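Local coordinates for protein Hsp70/Hsp90 co-chaperone CNS1 (Saccharomyces cerevisiae, PDB 6HFM) that acts as a co-chaperone that binds Hsp90 and Hsp70 and stimulates the ATPase activity of the Hsp70 SSA1, at residues 58-63 with 85-90. Sequence-based numbering, arbitrary orientation.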
ATOM      1  N   GLN A  58      -0.049  16.196   4.424  1.00 29.03           N
ATOM      2  CA  GLN A  58       0.251  17.156   3.352  1.00 31.45           C
ATOM      3  C   GLN A  58      -0.858  17.298   2.291  1.00 32.37           C
ATOM      4  O   GLN A  58      -0.694  18.077   1.344  1.00 33.90           O
ATOM      5  CB  GLN A  58       1.561  16.754   2.665  1.00 31.59           C
ATOM      6  CG  GLN A  58       2.800  16.921   3.531  1.00 31.63           C
ATOM      7  CD  GLN A  58       3.212  18.376   3.699  1.00 33.15           C
ATOM      8  OE1 GLN A  58       3.177  19.157   2.749  1.00 32.56           O
ATOM      9  NE2 GLN A  58       3.613  18.743   4.912  1.00 33.58           N
ATOM     10  N   ASP A  59      -1.971  16.574   2.449  1.00 30.41           N
ATOM     11  CA  ASP A  59      -3.054  16.519   1.446  1.00 31.85           C
ATOM     12  C   ASP A  59      -2.519  16.234   0.037  1.00 31.67           C
ATOM     13  O   ASP A  59      -2.769  16.976  -0.916  1.00 32.05           O
ATOM     14  CB  ASP A  59      -3.902  17.805   1.468  1.00 28.32           C
ATOM     15  CG  ASP A  59      -5.217  17.676   0.686  1.00 18.04           C
ATOM     16  OD1 ASP A  59      -5.775  18.690   0.322  1.00 24.08           O
ATOM     17  OD2 ASP A  59      -5.662  16.526   0.427  1.00 32.13           O
ATOM     18  N   GLU A  60      -1.767  15.152  -0.067  1.00 29.85           N
ATOM     19  CA  GLU A  60      -1.129  14.769  -1.318  1.00 28.56           C
ATOM     20  C   GLU A  60      -1.062  13.259  -1.382  1.00 26.02           C
ATOM     21  O   GLU A  60      -1.155  12.591  -0.351  1.00 25.66           O
ATOM     22  CB  GLU A  60       0.280  15.371  -1.380  1.00 32.34           C
ATOM     23  CG  GLU A  60       1.021  15.212  -2.701  1.00 37.21           C
ATOM     24  CD  GLU A  60       0.283  15.845  -3.864  1.00 40.79           C
ATOM     25  OE1 GLU A  60       0.524  17.040  -4.132  1.00 41.91           O
ATOM     26  OE2 GLU A  60      -0.556  15.155  -4.487  1.00 42.10           O
ATOM     27  N   PHE A  61      -0.928  12.732  -2.595  1.00 24.36           N
ATOM     28  CA  PHE A  61      -0.635  11.315  -2.789  1.00 23.51           C
ATOM     29  C   PHE A  61       0.130  11.082  -4.087  1.00 23.67           C
ATOM     30  O   PHE A  61       0.093  11.913  -5.000  1.00 24.46           O
ATOM     31  CB  PHE A  61      -1.913  10.447  -2.708  1.00 24.94           C
ATOM     32  CG  PHE A  61      -2.805  10.515  -3.923  1.00 24.96           C
ATOM     33  CD1 PHE A  61      -2.834   9.466  -4.843  1.00 26.14           C
ATOM     34  CD2 PHE A  61      -3.649  11.603  -4.126  1.00 27.17           C
ATOM     35  CE1 PHE A  61      -3.668   9.514  -5.955  1.00 27.71           C
ATOM     36  CE2 PHE A  61      -4.486  11.656  -5.237  1.00 28.48           C
ATOM     37  CZ  PHE A  61      -4.497  10.611  -6.151  1.00 29.01           C
ATOM     38  N   ASP A  62       0.844   9.960  -4.134  1.00 22.27           N
ATOM     39  CA  ASP A  62       1.540   9.506  -5.333  1.00 22.42           C
ATOM     40  C   ASP A  62       0.903   8.217  -5.825  1.00 21.46           C
ATOM     41  O   ASP A  62       0.273   7.484  -5.056  1.00 20.82           O
ATOM     42  CB  ASP A  62       3.017   9.218  -5.044  1.00 24.47           C
ATOM     43  CG  ASP A  62       3.831  10.457  -4.731  1.00 26.57           C
ATOM     44  OD1 ASP A  62       3.440  11.580  -5.096  1.00 31.78           O
ATOM     45  OD2 ASP A  62       4.902  10.289  -4.109  1.00 29.46           O
ATOM     46  N   PHE A  63       1.083   7.951  -7.113  1.00 20.96           N
ATOM     47  CA  PHE A  63       0.673   6.703  -7.736  1.00 21.31           C
ATOM     48  C   PHE A  63       1.875   6.081  -8.440  1.00 21.85           C
ATOM     49  O   PHE A  63       2.535   6.740  -9.245  1.00 23.76           O
ATOM     50  CB  PHE A  63      -0.449   6.953  -8.741  1.00 22.99           C
ATOM     51  CG  PHE A  63      -0.852   5.729  -9.515  1.00 24.82           C
ATOM     52  CD1 PHE A  63      -1.535   4.699  -8.888  1.00 25.91           C
ATOM     53  CD2 PHE A  63      -0.535   5.598 -10.868  1.00 26.51           C
ATOM     54  CE1 PHE A  63      -1.905   3.562  -9.590  1.00 27.18           C
ATOM     55  CE2 PHE A  63      -0.910   4.465 -11.576  1.00 27.50           C
ATOM     56  CZ  PHE A  63      -1.593   3.446 -10.934  1.00 26.62           C
ATOM     57  N   GLN A  85      11.458  17.520  -3.489  1.00 72.04           N
ATOM     58  CA  GLN A  85      10.274  17.337  -2.647  1.00 72.27           C
ATOM     59  C   GLN A  85       9.345  18.549  -2.670  1.00 65.07           C
ATOM     60  O   GLN A  85       8.660  18.827  -1.680  1.00 59.68           O
ATOM     61  CB  GLN A  85      10.715  17.068  -1.205  1.00 79.26           C
ATOM     62  CG  GLN A  85      11.665  15.892  -1.040  1.00 84.58           C
ATOM     63  CD  GLN A  85      10.937  14.575  -0.878  1.00 87.49           C
ATOM     64  OE1 GLN A  85      10.403  14.022  -1.841  1.00 85.64           O
ATOM     65  NE2 GLN A  85      10.913  14.061   0.348  1.00 87.66           N
ATOM     66  N   GLU A  86       9.293  19.247  -3.804  1.00 62.35           N
ATOM     67  CA  GLU A  86       8.552  20.505  -3.902  1.00 62.97           C
ATOM     68  C   GLU A  86       7.037  20.333  -3.762  1.00 55.91           C
ATOM     69  O   GLU A  86       6.356  21.286  -3.386  1.00 55.24           O
ATOM     70  CB  GLU A  86       8.873  21.234  -5.217  1.00 67.36           C
ATOM     71  CG  GLU A  86      10.337  21.630  -5.404  1.00 72.84           C
ATOM     72  CD  GLU A  86      10.866  22.589  -4.345  1.00 78.00           C
ATOM     73  OE1 GLU A  86      10.063  23.250  -3.648  1.00 83.92           O
ATOM     74  OE2 GLU A  86      12.105  22.686  -4.214  1.00 80.75           O
ATOM     75  N   ARG A  87       6.516  19.133  -4.040  1.00 50.07           N
ATOM     76  CA  ARG A  87       5.073  18.879  -3.919  1.00 48.64           C
ATOM     77  C   ARG A  87       4.536  19.005  -2.482  1.00 44.69           C
ATOM     78  O   ARG A  87       3.350  19.285  -2.302  1.00 41.05           O
ATOM     79  CB  ARG A  87       4.675  17.534  -4.551  1.00 50.22           C
ATOM     80  CG  ARG A  87       5.045  16.277  -3.779  1.00 51.14           C
ATOM     81  CD  ARG A  87       4.908  15.064  -4.695  1.00 50.63           C
ATOM     82  NE  ARG A  87       5.331  13.804  -4.083  1.00 46.97           N
ATOM     83  CZ  ARG A  87       6.588  13.476  -3.776  1.00 45.21           C
ATOM     84  NH1 ARG A  87       7.606  14.316  -3.987  1.00 45.24           N
ATOM     85  NH2 ARG A  87       6.835  12.286  -3.233  1.00 43.42           N
ATOM     86  N   PHE A  88       5.396  18.805  -1.477  1.00 38.27           N
ATOM     87  CA  PHE A  88       5.014  19.027  -0.077  1.00 36.06           C
ATOM     88  C   PHE A  88       5.165  20.509   0.234  1.00 38.50           C
ATOM     89  O   PHE A  88       6.277  21.037   0.195  1.00 36.31           O
ATOM     90  CB  PHE A  88       5.876  18.197   0.884  1.00 32.71           C
ATOM     91  CG  PHE A  88       5.884  16.722   0.583  1.00 31.33           C
ATOM     92  CD1 PHE A  88       4.699  16.038   0.321  1.00 32.78           C
ATOM     93  CD2 PHE A  88       7.081  16.009   0.577  1.00 31.68           C
ATOM     94  CE1 PHE A  88       4.712  14.681   0.044  1.00 32.87           C
ATOM     95  CE2 PHE A  88       7.096  14.648   0.305  1.00 31.55           C
ATOM     96  CZ  PHE A  88       5.908  13.983   0.038  1.00 32.75           C
ATOM     97  N   LYS A  89       4.046  21.169   0.535  1.00 41.33           N
ATOM     98  CA  LYS A  89       4.007  22.630   0.679  1.00 46.53           C
ATOM     99  C   LYS A  89       3.354  23.111   1.978  1.00 49.21           C
ATOM    100  O   LYS A  89       2.959  24.274   2.077  1.00 52.78           O
ATOM    101  CB  LYS A  89       3.281  23.235  -0.526  1.00 49.67           C
ATOM    102  CG  LYS A  89       3.921  22.877  -1.853  1.00 49.81           C
ATOM    103  CD  LYS A  89       3.227  23.570  -3.006  1.00 49.90           C
ATOM    104  CE  LYS A  89       3.606  22.936  -4.327  1.00 50.25           C
ATOM    105  NZ  LYS A  89       2.825  21.691  -4.581  1.00 50.98           N
ATOM    106  N   LYS A  90       3.274  22.234   2.978  1.00 49.93           N
ATOM    107  CA  LYS A  90       2.643  22.557   4.258  1.00 49.86           C
ATOM    108  C   LYS A  90       3.622  22.405   5.404  1.00 51.06           C
ATOM    109  O   LYS A  90       4.713  21.853   5.228  1.00 43.28           O
ATOM    110  CB  LYS A  90       1.453  21.640   4.504  1.00 47.75           C
ATOM    111  CG  LYS A  90       0.393  21.728   3.428  1.00 50.43           C
ATOM    112  CD  LYS A  90      -0.837  20.915   3.789  1.00 52.87           C
ATOM    113  CE  LYS A  90      -2.100  21.630   3.344  1.00 58.05           C
ATOM    114  NZ  LYS A  90      -3.263  20.712   3.357  1.00 61.36           N
TER
HETATM  115  O   HOH W   1       1.247  19.745   0.007  1.00 33.63           O
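Asp62 and Arg87 join strand 60-68 to the loop after helix 73-82 by a side-on salt bridge within the Wheel domain. Arg87 NE reaches Asp62 OD1 at 3.1 Å and NH2 reaches OD2 at 2.9 Å, each on a syn lone pair, the two planes 27° apart. Arginine suits the place by reach and donors: CG sits between the backbone N and carbonyl carbon (chi1 75°), the chain runs extended to NE, and the guanidinium offers several N-H groups. NH2 also bonds to Val80 O, in the helix's last turn, while Tyr55 OH bonds to Asp62 OD2.

Amide bonds hold the other end. Glutamine can both accept and donate, and Gln58 does so with the backbone of Lys90: OE1 takes Lys90 N on a lone pair at 3.1 Å, and NE2 gives a weak 3.3 Å bond to Lys90 O. A water accepts from Lys89 N within reach of Gln58 O and Arg87 O. Lys90 NZ stays 4.4 Å from Asp59 OD1, beyond a salt bridge.

Carbon contacts join the two polar ends. Gln58 CG lies 3.8 Å from Phe88 CD1; this ring stacks on Phe96, meets Tyr55 edge-to-face, and puts Phe88 CZ 3.8 Å above the Arg87 guanidinium plane, offset toward its rim.

An alanine at Arg87 would probably leave Asp62 without its countercharge and Val80 O without this donor. The loop is thus fastened by charge at one end and neutral amide bonds at the other.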